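Local atomic coordinates of lectin (Pleurotus ostreatus, PDB entry 6T0Q), a protein that probably binds galactose-containing carbohydrates, and holds a calcium ion in each of its two beta-rich halves. Residues P190-L195 with M348-A353; I289-I294 with N301-T306; K34-G39 with E147-L152; M128-V133 with T142-E147; T243-G248 with G319-L324. All blocks are in the same frame, centred on the assembly; numbering follows the deposited sequence.

Interaction 1. Residues P190-L195 with M348-A353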
# COMPACT_ATOMS: atom_id res chain seq x y z
N PRO A 190 -24.95 -13.25 18.69
CA PRO A 190 -24.05 -14.13 17.93
C PRO A 190 -22.62 -13.92 18.40
O PRO A 190 -22.33 -12.94 19.10
CB PRO A 190 -24.23 -13.65 16.49
CG PRO A 190 -24.46 -12.18 16.65
CD PRO A 190 -25.30 -12.04 17.92
N PRO A 191 -21.69 -14.80 18.01
CA PRO A 191 -20.28 -14.51 18.26
C PRO A 191 -19.86 -13.24 17.53
O PRO A 191 -20.42 -12.89 16.50
CB PRO A 191 -19.56 -15.75 17.70
CG PRO A 191 -20.52 -16.32 16.69
CD PRO A 191 -21.88 -16.07 17.28
N VAL A 192 -18.86 -12.54 18.09
CA VAL A 192 -18.41 -11.30 17.47
C VAL A 192 -17.95 -11.54 16.03
O VAL A 192 -18.28 -10.77 15.12
CB VAL A 192 -17.30 -10.63 18.31
CG1 VAL A 192 -16.12 -11.60 18.59
CG2 VAL A 192 -16.82 -9.37 17.61
N LEU A 193 -17.21 -12.63 15.81
CA LEU A 193 -16.74 -13.08 14.50
C LEU A 193 -16.74 -14.60 14.50
O LEU A 193 -16.60 -15.22 15.57
CB LEU A 193 -15.31 -12.58 14.19
CG LEU A 193 -15.14 -11.08 13.92
CD1 LEU A 193 -13.65 -10.72 13.90
CD2 LEU A 193 -15.82 -10.71 12.61
N PRO A 194 -16.88 -15.23 13.34
CA PRO A 194 -16.77 -16.69 13.29
C PRO A 194 -15.31 -17.11 13.33
O PRO A 194 -14.43 -16.42 12.81
CB PRO A 194 -17.41 -17.05 11.94
CG PRO A 194 -17.05 -15.86 11.07
CD PRO A 194 -17.20 -14.66 12.02
N LEU A 195 -15.05 -18.25 13.99
CA LEU A 195 -13.81 -18.97 13.75
C LEU A 195 -13.98 -20.04 12.69
O LEU A 195 -13.01 -20.40 12.00
CB LEU A 195 -13.29 -19.60 15.05
CG LEU A 195 -12.76 -18.59 16.06
CD1 LEU A 195 -12.31 -19.30 17.32
CD2 LEU A 195 -11.61 -17.75 15.44
N MET A 348 -14.66 -23.49 21.28
CA MET A 348 -14.09 -22.19 21.67
C MET A 348 -15.16 -21.23 22.20
O MET A 348 -16.18 -20.98 21.55
CB MET A 348 -13.40 -21.55 20.46
CG MET A 348 -12.60 -20.28 20.82
SD MET A 348 -11.03 -20.68 21.62
CE MET A 348 -10.15 -21.46 20.25
N VAL A 349 -14.90 -20.66 23.37
CA VAL A 349 -15.74 -19.58 23.88
C VAL A 349 -15.37 -18.29 23.16
O VAL A 349 -14.24 -17.80 23.27
CB VAL A 349 -15.59 -19.43 25.40
CG1 VAL A 349 -16.42 -18.23 25.88
CG2 VAL A 349 -16.00 -20.72 26.13
N ILE A 350 -16.32 -17.73 22.41
CA ILE A 350 -16.11 -16.52 21.62
C ILE A 350 -16.90 -15.38 22.24
O ILE A 350 -18.08 -15.58 22.59
CB ILE A 350 -16.55 -16.74 20.16
CG1 ILE A 350 -15.74 -17.89 19.52
CG2 ILE A 350 -16.41 -15.44 19.36
CD1 ILE A 350 -16.30 -18.39 18.19
N PRO A 351 -16.33 -14.18 22.39
CA PRO A 351 -17.11 -13.05 22.92
C PRO A 351 -18.33 -12.76 22.06
O PRO A 351 -18.31 -12.90 20.84
CB PRO A 351 -16.11 -11.88 22.88
CG PRO A 351 -14.75 -12.54 22.91
CD PRO A 351 -14.94 -13.80 22.09
N SER A 352 -19.40 -12.34 22.73
CA SER A 352 -20.62 -11.95 22.04
C SER A 352 -20.41 -10.68 21.22
O SER A 352 -19.67 -9.78 21.62
CB SER A 352 -21.75 -11.71 23.06
OG SER A 352 -21.98 -12.88 23.81
N ALA A 353 -21.08 -10.61 20.08
CA ALA A 353 -21.03 -9.42 19.24
C ALA A 353 -21.70 -8.23 19.94
O ALA A 353 -22.63 -8.41 20.73
CB ALA A 353 -21.71 -9.68 17.90
OXT ALA A 353 -21.34 -7.07 19.72
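Three puckered proline rings, P190, P191 and P351, take the place of flat groups here, and each meets the opposite segment through one carbon. P190 turns CG toward the methyl of A353, P191 offers CB to I350 CG2 at 3.6 Å, and P351 has CD near V192 CG1. The backbones between them make an isolated beta bridge, P191 with S352, joining the linker between the two calcium-bearing halves to the extreme C-terminus. Two hydrogen bonds hold the bridge. A353 N donates to P190 O over 2.8 Å with an almost straight N-H...O angle of 169°, and V192 N donates to P351 O, more bent. Both donors approach nearly along the C=O axis.

I350 carries most of the apolar contact. Its CG1 lies anti to the carbonyl carbon (chi1 -60°), while CG2 is the branch that packs on P191 and reaches V192 CG1 at 3.9 Å. Farther along the same side chain, CD1 stands 4.1 Å from L195 CG, where the two side chains slide past each other in opposite directions. L195 CD1 then meets M348 CG at 3.6 Å, the leucine and methionine crossing at about a right angle. This small apolar row continues into both halves of the protein: P190 touches A100 and V192 touches F102, both of strand 98-104, whereas L195 and I350 rest on L235 of strand 229-239. A weaker contact supplements the bridge at its terminal end, where S352 CA makes a bent CA-H...O contact with P190 O at 3.5 Å.

Interaction 2. Residues I289-I294 with N301-T306. With NAG (2-acetamido-2-deoxy-beta-D-glucopyranose), chain C.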
# COMPACT_ATOMS: atom_id res chain seq x y z
N ILE A 289 -5.02 -19.15 15.64
CA ILE A 289 -6.15 -18.97 14.74
C ILE A 289 -6.70 -17.57 14.96
O ILE A 289 -6.69 -17.07 16.09
CB ILE A 289 -7.23 -20.06 14.98
CG1 ILE A 289 -8.35 -19.97 13.94
CG2 ILE A 289 -7.81 -19.97 16.39
CD1 ILE A 289 -9.31 -21.17 14.03
N ALA A 290 -7.15 -16.93 13.88
CA ALA A 290 -7.68 -15.58 14.00
C ALA A 290 -8.62 -15.29 12.84
O ALA A 290 -8.49 -15.87 11.76
CB ALA A 290 -6.57 -14.52 14.04
N THR A 291 -9.56 -14.40 13.09
CA THR A 291 -10.45 -13.86 12.08
C THR A 291 -10.41 -12.35 12.23
O THR A 291 -10.48 -11.84 13.35
CB THR A 291 -11.88 -14.38 12.24
OG1 THR A 291 -11.87 -15.81 12.20
CG2 THR A 291 -12.79 -13.85 11.11
N ILE A 292 -10.28 -11.64 11.12
CA ILE A 292 -10.14 -10.19 11.13
C ILE A 292 -11.12 -9.62 10.13
O ILE A 292 -11.13 -10.04 8.96
CB ILE A 292 -8.71 -9.74 10.77
CG1 ILE A 292 -7.68 -10.30 11.75
CG2 ILE A 292 -8.64 -8.20 10.69
CD1 ILE A 292 -6.25 -10.20 11.22
N LEU A 293 -11.93 -8.65 10.56
CA LEU A 293 -12.80 -7.92 9.64
C LEU A 293 -12.39 -6.46 9.62
O LEU A 293 -12.28 -5.83 10.68
CB LEU A 293 -14.28 -8.05 10.03
CG LEU A 293 -15.23 -7.54 8.94
CD1 LEU A 293 -16.48 -8.39 8.92
CD2 LEU A 293 -15.60 -6.10 9.17
N ILE A 294 -12.19 -5.92 8.42
CA ILE A 294 -11.80 -4.53 8.22
C ILE A 294 -12.95 -3.81 7.54
O ILE A 294 -13.52 -4.32 6.58
CB ILE A 294 -10.52 -4.46 7.36
CG1 ILE A 294 -9.34 -5.06 8.13
CG2 ILE A 294 -10.23 -3.04 6.95
CD1 ILE A 294 -8.17 -5.40 7.24
N ASN A 301 -16.47 -4.09 3.34
CA ASN A 301 -15.61 -4.67 4.35
C ASN A 301 -14.83 -5.80 3.71
O ASN A 301 -15.10 -6.23 2.59
CB ASN A 301 -16.43 -5.20 5.54
CG ASN A 301 -17.32 -6.36 5.14
OD1 ASN A 301 -16.84 -7.47 4.91
ND2 ASN A 301 -18.62 -6.13 5.05
N GLU A 302 -13.85 -6.31 4.45
CA GLU A 302 -13.25 -7.56 4.03
C GLU A 302 -12.81 -8.33 5.26
O GLU A 302 -12.46 -7.75 6.30
CB GLU A 302 -12.07 -7.34 3.07
CG GLU A 302 -10.74 -7.05 3.71
CD GLU A 302 -9.63 -6.94 2.66
OE1 GLU A 302 -9.50 -5.86 2.06
OE2 GLU A 302 -8.92 -7.93 2.43
N THR A 303 -12.84 -9.65 5.14
CA THR A 303 -12.44 -10.57 6.19
C THR A 303 -11.13 -11.24 5.80
O THR A 303 -10.93 -11.63 4.65
CB THR A 303 -13.52 -11.62 6.44
OG1 THR A 303 -14.67 -10.97 6.99
CG2 THR A 303 -13.03 -12.71 7.42
N VAL A 304 -10.22 -11.31 6.77
CA VAL A 304 -8.96 -12.03 6.64
C VAL A 304 -8.96 -13.12 7.70
O VAL A 304 -9.38 -12.87 8.83
CB VAL A 304 -7.77 -11.07 6.84
CG1 VAL A 304 -6.48 -11.84 7.03
CG2 VAL A 304 -7.67 -10.09 5.67
N VAL A 305 -8.53 -14.33 7.33
CA VAL A 305 -8.44 -15.44 8.27
C VAL A 305 -7.01 -15.96 8.26
O VAL A 305 -6.28 -15.80 7.27
CB VAL A 305 -9.43 -16.58 7.94
CG1 VAL A 305 -10.87 -16.05 7.88
CG2 VAL A 305 -9.06 -17.25 6.61
N THR A 306 -6.60 -16.57 9.37
CA THR A 306 -5.34 -17.29 9.36
C THR A 306 -5.42 -18.42 8.34
O THR A 306 -6.33 -19.26 8.39
CB THR A 306 -5.02 -17.83 10.76
OG1 THR A 306 -6.23 -18.28 11.40
CG2 THR A 306 -4.40 -16.72 11.60
C1 NAG C . -19.51 -7.18 4.63
C2 NAG C . -20.71 -7.48 5.54
C3 NAG C . -21.67 -8.50 4.87
C4 NAG C . -21.99 -8.12 3.42
C5 NAG C . -20.71 -7.81 2.65
C6 NAG C . -20.96 -7.28 1.25
C7 NAG C . -20.43 -7.41 8.00
C8 NAG C . -19.92 -8.16 9.20
N2 NAG C . -20.26 -8.02 6.82
O3 NAG C . -22.89 -8.58 5.60
O4 NAG C . -22.81 -9.02 2.76
O5 NAG C . -19.98 -6.79 3.34
O6 NAG C . -21.72 -6.08 1.28
O7 NAG C . -20.96 -6.32 8.10
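T291 with V305 and L293 with T303 are the non-hydrogen-bonded pairs, and I292 with V304 and I294 with E302 the hydrogen-bonded pairs, of two antiparallel strands whose short axes run at 164°. The straightest bond of the ladder is I294 N to E302 O, 2.8 Å long. At the far end a side chain takes over from the backbone: T306 OG1, held between its own N and carbonyl carbon (chi1 38°), accepts A290 N at 3.0 Å and is also bonded to N199 O.

On the face of T291, L293, T303 and V305, the methyls T291 CG2 and T303 CG2 meet obliquely at 3.9 Å. L293 spreads its two branches, CD2 against N301 CB and CD1 beside T303 OG1. I292, I294, E302 and V304 point to the other face, where I294, E302 and V304 meet V222 of strand 214-222; I292 and I294 also touch side chains of the adjacent strand 229-239.

The two strands form a beta hairpin at one margin of a five-stranded sheet, and its returning strand starts with the N-glycosylation sequon N301-E302-T303. N301 ND2 is covalently joined to C1 of an N-acetylglucosamine, 1.4 Å away. The sugar extends beyond N301, and its acetamide methyl C8 comes within 3.5 Å of L293 CD1. Further hydrogen bonds tie this sugar to I89 O and F102 N in the other half of the same chain.

Interaction 3. Residues K34-G39 with E147-L152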
# COMPACT_ATOMS: atom_id res chain seq x y z
N LYS A 34 -35.61 -2.01 21.35
CA LYS A 34 -37.03 -2.32 21.20
C LYS A 34 -37.31 -2.95 19.84
O LYS A 34 -36.66 -2.64 18.84
CB LYS A 34 -37.91 -1.05 21.33
CG LYS A 34 -37.56 -0.11 22.51
CD LYS A 34 -37.79 -0.80 23.84
CE LYS A 34 -37.46 0.14 25.02
NZ LYS A 34 -37.40 -0.62 26.31
N TRP A 35 -38.30 -3.84 19.82
CA TRP A 35 -38.88 -4.32 18.57
C TRP A 35 -39.78 -3.24 17.98
O TRP A 35 -40.58 -2.64 18.69
CB TRP A 35 -39.71 -5.58 18.84
CG TRP A 35 -38.90 -6.76 19.28
CD1 TRP A 35 -38.69 -7.19 20.56
CD2 TRP A 35 -38.18 -7.66 18.43
NE1 TRP A 35 -37.88 -8.31 20.55
CE2 TRP A 35 -37.55 -8.61 19.26
CE3 TRP A 35 -38.01 -7.74 17.04
CZ2 TRP A 35 -36.76 -9.64 18.74
CZ3 TRP A 35 -37.21 -8.76 16.53
CH2 TRP A 35 -36.60 -9.70 17.38
N ILE A 36 -39.67 -3.01 16.67
CA ILE A 36 -40.58 -2.05 16.04
C ILE A 36 -41.22 -2.65 14.81
O ILE A 36 -40.67 -3.54 14.14
CB ILE A 36 -39.88 -0.72 15.68
CG1 ILE A 36 -38.74 -0.95 14.68
CG2 ILE A 36 -39.43 0.00 16.94
CD1 ILE A 36 -38.04 0.36 14.26
N TRP A 37 -42.42 -2.17 14.52
CA TRP A 37 -43.11 -2.43 13.27
C TRP A 37 -43.95 -1.19 12.97
O TRP A 37 -43.65 -0.10 13.47
CB TRP A 37 -43.90 -3.76 13.36
CG TRP A 37 -44.31 -4.29 12.03
CD1 TRP A 37 -45.58 -4.33 11.52
CD2 TRP A 37 -43.45 -4.82 11.01
NE1 TRP A 37 -45.56 -4.88 10.26
CE2 TRP A 37 -44.27 -5.18 9.92
CE3 TRP A 37 -42.07 -5.04 10.92
CZ2 TRP A 37 -43.76 -5.75 8.74
CZ3 TRP A 37 -41.55 -5.61 9.75
CH2 TRP A 37 -42.40 -5.96 8.68
N THR A 38 -45.01 -1.35 12.18
CA THR A 38 -45.80 -0.21 11.71
C THR A 38 -46.97 0.14 12.62
O THR A 38 -47.43 1.28 12.59
CB THR A 38 -46.37 -0.49 10.32
OG1 THR A 38 -47.20 -1.66 10.37
CG2 THR A 38 -45.26 -0.68 9.28
N GLY A 39 -47.49 -0.81 13.38
CA GLY A 39 -48.73 -0.56 14.09
C GLY A 39 -49.97 -0.77 13.25
O GLY A 39 -51.07 -0.42 13.71
N GLU A 147 -39.46 4.02 18.95
CA GLU A 147 -40.52 4.83 18.35
C GLU A 147 -40.01 6.11 17.71
O GLU A 147 -40.80 6.82 17.08
CB GLU A 147 -41.59 5.16 19.41
CG GLU A 147 -41.18 6.21 20.46
CD GLU A 147 -40.26 5.65 21.54
OE1 GLU A 147 -39.90 4.46 21.48
OE2 GLU A 147 -39.88 6.42 22.46
N SER A 148 -38.72 6.44 17.85
CA SER A 148 -38.19 7.60 17.13
C SER A 148 -37.84 7.27 15.69
O SER A 148 -37.56 8.19 14.91
CB SER A 148 -36.97 8.18 17.86
OG SER A 148 -35.86 7.29 17.80
N TRP A 149 -37.84 6.00 15.30
CA TRP A 149 -37.62 5.65 13.91
C TRP A 149 -38.87 5.97 13.09
O TRP A 149 -39.98 6.00 13.62
CB TRP A 149 -37.27 4.16 13.79
CG TRP A 149 -35.87 3.85 14.27
CD1 TRP A 149 -35.32 4.19 15.48
CD2 TRP A 149 -34.85 3.15 13.55
NE1 TRP A 149 -34.02 3.74 15.55
CE2 TRP A 149 -33.70 3.10 14.38
CE3 TRP A 149 -34.78 2.58 12.27
CZ2 TRP A 149 -32.51 2.49 13.98
CZ3 TRP A 149 -33.59 1.97 11.87
CH2 TRP A 149 -32.47 1.92 12.73
N LYS A 150 -38.68 6.24 11.80
CA LYS A 150 -39.78 6.48 10.89
C LYS A 150 -40.09 5.22 10.08
O LYS A 150 -39.20 4.41 9.81
CB LYS A 150 -39.47 7.64 9.93
CG LYS A 150 -39.38 9.02 10.62
CD LYS A 150 -40.57 9.25 11.54
CE LYS A 150 -40.73 10.74 11.92
NZ LYS A 150 -41.07 11.61 10.75
N THR A 151 -41.35 5.06 9.70
CA THR A 151 -41.78 3.93 8.90
C THR A 151 -42.86 4.38 7.93
O THR A 151 -43.22 5.57 7.87
CB THR A 151 -42.27 2.77 9.79
OG1 THR A 151 -42.49 1.60 8.98
CG2 THR A 151 -43.56 3.14 10.48
N LEU A 152 -43.39 3.43 7.15
CA LEU A 152 -44.57 3.66 6.32
C LEU A 152 -45.47 2.44 6.39
O LEU A 152 -44.99 1.31 6.53
CB LEU A 152 -44.22 3.92 4.85
CG LEU A 152 -43.50 5.19 4.41
CD1 LEU A 152 -43.22 5.09 2.92
CD2 LEU A 152 -44.32 6.43 4.72
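I36, T38 and T151 give up the most surface to this contact: I36 and T38 touch through methyl groups, and T151 presents OG1 to the T38 methyl. I36 sends its longer branch toward W149, with CG1 between the backbone N and carbonyl carbon (chi1 60°). The terminal CD1 reaches W149 CB at 3.9 Å and, a little farther off, W149 CG. The methyl thus meets W149 at the root of the indole, and the two side chains cross at about a right angle. T38 uses CG2. That methyl lies 3.4 Å from L152 O and 3.6 Å from T151 OG1, and the two threonines likewise cross at about a right angle.

The polar ends are satisfied by other residues: T38 OG1 bonds to E40 OE1, T151 OG1 to P54 O, and W149 NE1 to V144 O. With those groups paired to other residues, the contact itself is van der Waals, methyl carbons against carbon and oxygen.

Around the pair, strand 34-37 is joined to strand 174-178 in a small two-stranded sheet. The short, weakly bonded strand 150-151 instead lies at the margin of the sheet that contains strand 51-60, whose F55 touches T151, while I36 also packs on I127 of strand 126-135.

Interaction 4. Residues M128-V133 with T142-E147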
# COMPACT_ATOMS: atom_id res chain seq x y z
N MET A 128 -35.46 -5.49 15.38
CA MET A 128 -34.77 -5.00 16.56
C MET A 128 -33.29 -4.86 16.22
O MET A 128 -32.72 -5.74 15.58
CB MET A 128 -34.94 -5.95 17.75
CG MET A 128 -33.93 -5.70 18.89
SD MET A 128 -34.07 -6.86 20.27
CE MET A 128 -35.42 -6.12 21.16
N ALA A 129 -32.69 -3.74 16.62
CA ALA A 129 -31.27 -3.56 16.38
C ALA A 129 -30.67 -2.71 17.50
O ALA A 129 -31.35 -1.87 18.09
CB ALA A 129 -30.99 -2.91 15.02
N SER A 130 -29.40 -2.97 17.80
CA SER A 130 -28.53 -2.07 18.54
C SER A 130 -27.38 -1.65 17.64
O SER A 130 -26.81 -2.48 16.92
CB SER A 130 -27.92 -2.72 19.81
OG SER A 130 -28.83 -2.66 20.89
N ILE A 131 -27.04 -0.38 17.71
CA ILE A 131 -25.96 0.22 16.93
C ILE A 131 -25.00 0.83 17.94
O ILE A 131 -25.28 1.89 18.51
CB ILE A 131 -26.50 1.27 15.96
CG1 ILE A 131 -27.61 0.66 15.09
CG2 ILE A 131 -25.36 1.87 15.12
CD1 ILE A 131 -28.52 1.72 14.48
N LEU A 132 -23.87 0.17 18.19
CA LEU A 132 -22.88 0.69 19.11
C LEU A 132 -21.87 1.50 18.31
O LEU A 132 -21.04 0.93 17.59
CB LEU A 132 -22.20 -0.44 19.89
CG LEU A 132 -21.06 -0.03 20.83
CD1 LEU A 132 -21.54 0.96 21.88
CD2 LEU A 132 -20.46 -1.27 21.49
N VAL A 133 -21.94 2.82 18.43
CA VAL A 133 -21.10 3.74 17.66
C VAL A 133 -19.84 4.04 18.46
O VAL A 133 -19.91 4.40 19.63
CB VAL A 133 -21.87 5.04 17.34
CG1 VAL A 133 -20.92 6.09 16.73
CG2 VAL A 133 -23.05 4.77 16.42
N THR A 142 -24.55 3.56 22.45
CA THR A 142 -25.47 2.62 21.79
C THR A 142 -26.74 3.34 21.39
O THR A 142 -27.30 4.11 22.17
CB THR A 142 -25.81 1.44 22.71
OG1 THR A 142 -24.61 0.85 23.20
CG2 THR A 142 -26.61 0.35 21.93
N PHE A 143 -27.19 3.09 20.16
CA PHE A 143 -28.46 3.60 19.65
C PHE A 143 -29.32 2.40 19.26
O PHE A 143 -28.79 1.38 18.82
CB PHE A 143 -28.24 4.54 18.46
CG PHE A 143 -27.36 5.73 18.80
CD1 PHE A 143 -25.98 5.64 18.72
CD2 PHE A 143 -27.93 6.93 19.22
CE1 PHE A 143 -25.18 6.73 19.04
CE2 PHE A 143 -27.13 8.02 19.54
CZ PHE A 143 -25.76 7.92 19.45
N VAL A 144 -30.64 2.51 19.44
CA VAL A 144 -31.52 1.36 19.27
C VAL A 144 -32.67 1.71 18.33
O VAL A 144 -33.00 2.87 18.11
CB VAL A 144 -32.09 0.86 20.62
CG1 VAL A 144 -30.96 0.42 21.55
CG2 VAL A 144 -32.95 1.96 21.29
N THR A 145 -33.29 0.66 17.79
CA THR A 145 -34.61 0.80 17.19
C THR A 145 -35.62 1.15 18.29
O THR A 145 -35.64 0.52 19.35
CB THR A 145 -35.02 -0.50 16.51
OG1 THR A 145 -34.68 -1.60 17.36
CG2 THR A 145 -34.31 -0.67 15.17
N ASP A 146 -36.46 2.15 18.03
CA ASP A 146 -37.55 2.50 18.94
C ASP A 146 -38.55 3.39 18.19
O ASP A 146 -38.50 3.51 16.96
CB ASP A 146 -37.02 3.16 20.22
CG ASP A 146 -36.27 4.46 19.97
OD1 ASP A 146 -36.40 5.08 18.88
OD2 ASP A 146 -35.55 4.89 20.89
N GLU A 147 -39.46 4.02 18.95
CA GLU A 147 -40.52 4.83 18.35
C GLU A 147 -40.01 6.11 17.71
O GLU A 147 -40.80 6.82 17.08
CB GLU A 147 -41.59 5.16 19.41
CG GLU A 147 -41.18 6.21 20.46
CD GLU A 147 -40.26 5.65 21.54
OE1 GLU A 147 -39.90 4.46 21.48
OE2 GLU A 147 -39.88 6.42 22.46
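The beta hairpin of strands 126-135 and 140-144, at one margin of a four-stranded antiparallel sheet, brings A129 opposite T145, S130 opposite V144 and I131 opposite F143. I131 and F143 form the hydrogen-bonded pair, with I131 N to F143 O at 2.7 Å and F143 N to I131 O at 2.8 Å. The second donor stands tilted 31° from the carbonyl plane.

F143 is the large side chain of the contact. I131 O lies at the edge of its ring, near the ring plane, and V133 CG2 approaches CD1 obliquely at 3.8 Å. On the other face of the sheet, L132 CD1 comes to 3.3 Å from T142 OG1, while T142 CG2 and V144 CG1 both touch S130 OG, which is itself bonded to L29 O.

Beyond the last paired residues the hydroxyl of T145 continues the ladder. Placed between the backbone N and the carbonyl carbon (chi1 43°), OG1 accepts A129 N at 3.0 Å and also bonds K34 O, while T145 N returns a longer bond to A129 O. One buried hydroxyl thus accepts from the hairpin and donates to a carbonyl of strand 34-37, meeting the needs of two backbone groups where regular strand pairing ends.

Interaction 5. Residues T243-G248 with G319-L324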
# COMPACT_ATOMS: atom_id res chain seq x y z
N THR A 243 1.02 -12.92 21.34
CA THR A 243 0.94 -11.47 21.44
C THR A 243 0.63 -10.94 20.05
O THR A 243 1.24 -11.37 19.06
CB THR A 243 2.24 -10.86 21.98
OG1 THR A 243 2.49 -11.38 23.29
CG2 THR A 243 2.11 -9.35 22.07
N LEU A 244 -0.31 -10.00 19.98
CA LEU A 244 -0.82 -9.48 18.72
C LEU A 244 -0.41 -8.02 18.57
O LEU A 244 -0.54 -7.24 19.51
CB LEU A 244 -2.35 -9.58 18.68
CG LEU A 244 -3.05 -8.89 17.51
CD1 LEU A 244 -2.74 -9.62 16.20
CD2 LEU A 244 -4.54 -8.82 17.78
N TYR A 245 0.05 -7.67 17.36
CA TYR A 245 0.46 -6.32 17.00
C TYR A 245 -0.26 -5.88 15.72
O TYR A 245 -0.55 -6.70 14.85
CB TYR A 245 1.98 -6.23 16.75
CG TYR A 245 2.83 -6.74 17.89
CD1 TYR A 245 3.05 -8.11 18.06
CD2 TYR A 245 3.41 -5.86 18.80
CE1 TYR A 245 3.83 -8.58 19.11
CE2 TYR A 245 4.19 -6.32 19.85
CZ TYR A 245 4.39 -7.69 20.00
OH TYR A 245 5.16 -8.15 21.04
N VAL A 246 -0.51 -4.57 15.61
CA VAL A 246 -0.99 -3.98 14.36
C VAL A 246 -0.13 -2.76 14.07
O VAL A 246 0.01 -1.87 14.92
CB VAL A 246 -2.49 -3.63 14.40
CG1 VAL A 246 -2.79 -2.57 15.42
CG2 VAL A 246 -2.96 -3.17 13.03
N ASN A 247 0.47 -2.73 12.88
CA ASN A 247 1.41 -1.68 12.48
C ASN A 247 2.47 -1.43 13.55
O ASN A 247 2.85 -0.29 13.82
CB ASN A 247 0.65 -0.40 12.13
CG ASN A 247 -0.32 -0.61 11.00
OD1 ASN A 247 -0.02 -1.35 10.06
ND2 ASN A 247 -1.50 0.00 11.10
N GLY A 248 2.94 -2.51 14.17
CA GLY A 248 3.99 -2.42 15.16
C GLY A 248 3.55 -2.08 16.56
O GLY A 248 4.36 -2.16 17.49
N GLY A 319 12.32 -6.68 15.50
CA GLY A 319 11.49 -5.91 14.60
C GLY A 319 10.55 -6.72 13.73
O GLY A 319 10.08 -6.22 12.70
N PHE A 320 10.24 -7.96 14.12
CA PHE A 320 9.33 -8.80 13.34
C PHE A 320 7.95 -8.16 13.18
O PHE A 320 7.22 -8.53 12.25
CB PHE A 320 9.16 -10.17 14.01
CG PHE A 320 8.34 -10.11 15.27
CD1 PHE A 320 8.92 -9.72 16.47
CD2 PHE A 320 6.98 -10.40 15.25
CE1 PHE A 320 8.17 -9.65 17.63
CE2 PHE A 320 6.22 -10.32 16.41
CZ PHE A 320 6.82 -9.95 17.61
N GLN A 321 7.57 -7.24 14.07
CA GLN A 321 6.23 -6.65 14.04
C GLN A 321 6.09 -5.33 13.26
O GLN A 321 4.95 -4.93 13.00
CB GLN A 321 5.71 -6.47 15.47
CG GLN A 321 6.33 -5.33 16.30
CD GLN A 321 7.62 -5.73 17.01
OE1 GLN A 321 8.54 -6.28 16.41
NE2 GLN A 321 7.68 -5.44 18.31
N PRO A 322 7.16 -4.60 12.93
CA PRO A 322 7.00 -3.40 12.10
C PRO A 322 6.40 -3.70 10.74
O PRO A 322 6.63 -4.78 10.16
CB PRO A 322 8.43 -2.87 11.98
CG PRO A 322 8.94 -3.02 13.34
CD PRO A 322 8.30 -4.35 13.84
N PRO A 323 5.70 -2.73 10.15
CA PRO A 323 4.93 -3.00 8.93
C PRO A 323 5.76 -3.24 7.68
O PRO A 323 5.35 -4.07 6.85
CB PRO A 323 4.05 -1.75 8.78
CG PRO A 323 4.74 -0.69 9.61
CD PRO A 323 5.35 -1.43 10.76
N LEU A 324 6.89 -2.55 7.50
CA LEU A 324 7.59 -2.58 6.22
C LEU A 324 8.88 -3.40 6.24
O LEU A 324 9.83 -3.09 5.52
CB LEU A 324 7.91 -1.16 5.74
CG LEU A 324 6.74 -0.26 5.36
CD1 LEU A 324 7.28 0.98 4.65
CD2 LEU A 324 5.75 -0.98 4.47
O HOH W 1 2.23 -5.24 13.30
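Q321 lies against Y245, and its side chain can be followed carbon by carbon. CB sits over one face of the tyrosine ring, 4.1 Å from the centroid, a CH-pi contact closest to Y245 CG at 3.8 Å. CG, placed between the backbone N and carbonyl carbon (chi1 74°), reaches Y245 CD2 and G248 CA, each at 3.9 Å. The chain then bends at chi2, and the amide comes to lie 60° from the ring plane, with NE2 beside Y245 CE2.

F320 adds an offset edge-to-face contact to the same tyrosine. Its edge is directed at the Y245 face with the planes at 90°, and F320 CZ is 3.6 Å from Y245 CE1. Q321 CB also lies over a face of F320, toward the rim. A water links the two backbones, accepting from G248 N and donating to Q321 O at 2.8 Å.

F320 belongs to a glycan pocket, and P323 and N247 pack against L324 of the second subunit. Aromatic and aliphatic surfaces with one water bridge therefore join the end of strand 241-246 to this loop, a mode of contact that probably helps position F320 beside the bound sugar.

How the interactions relate
The contacts are spread over two beta-rich halves of one chain. Interactions 3 and 4 lie in the N-terminal half, centres 12 Å apart; they share E147, and interaction 4 is nested within the loop that interaction 3 closes. Interactions 2 and 5 lie in the C-terminal half, about 17 Å apart between centres and in different sheets, with interaction 2 nested inside 5. Interaction 1 encloses both along the chain and touches interaction 2 through P194 O and T291 OG1. The hairpins of interactions 2 and 4 resemble each other down to the terminal threonine, consistent with two related halves. Interactions 3 and 5 stand farthest apart, about 46 Å between centres, on opposite sides of the chain's centre.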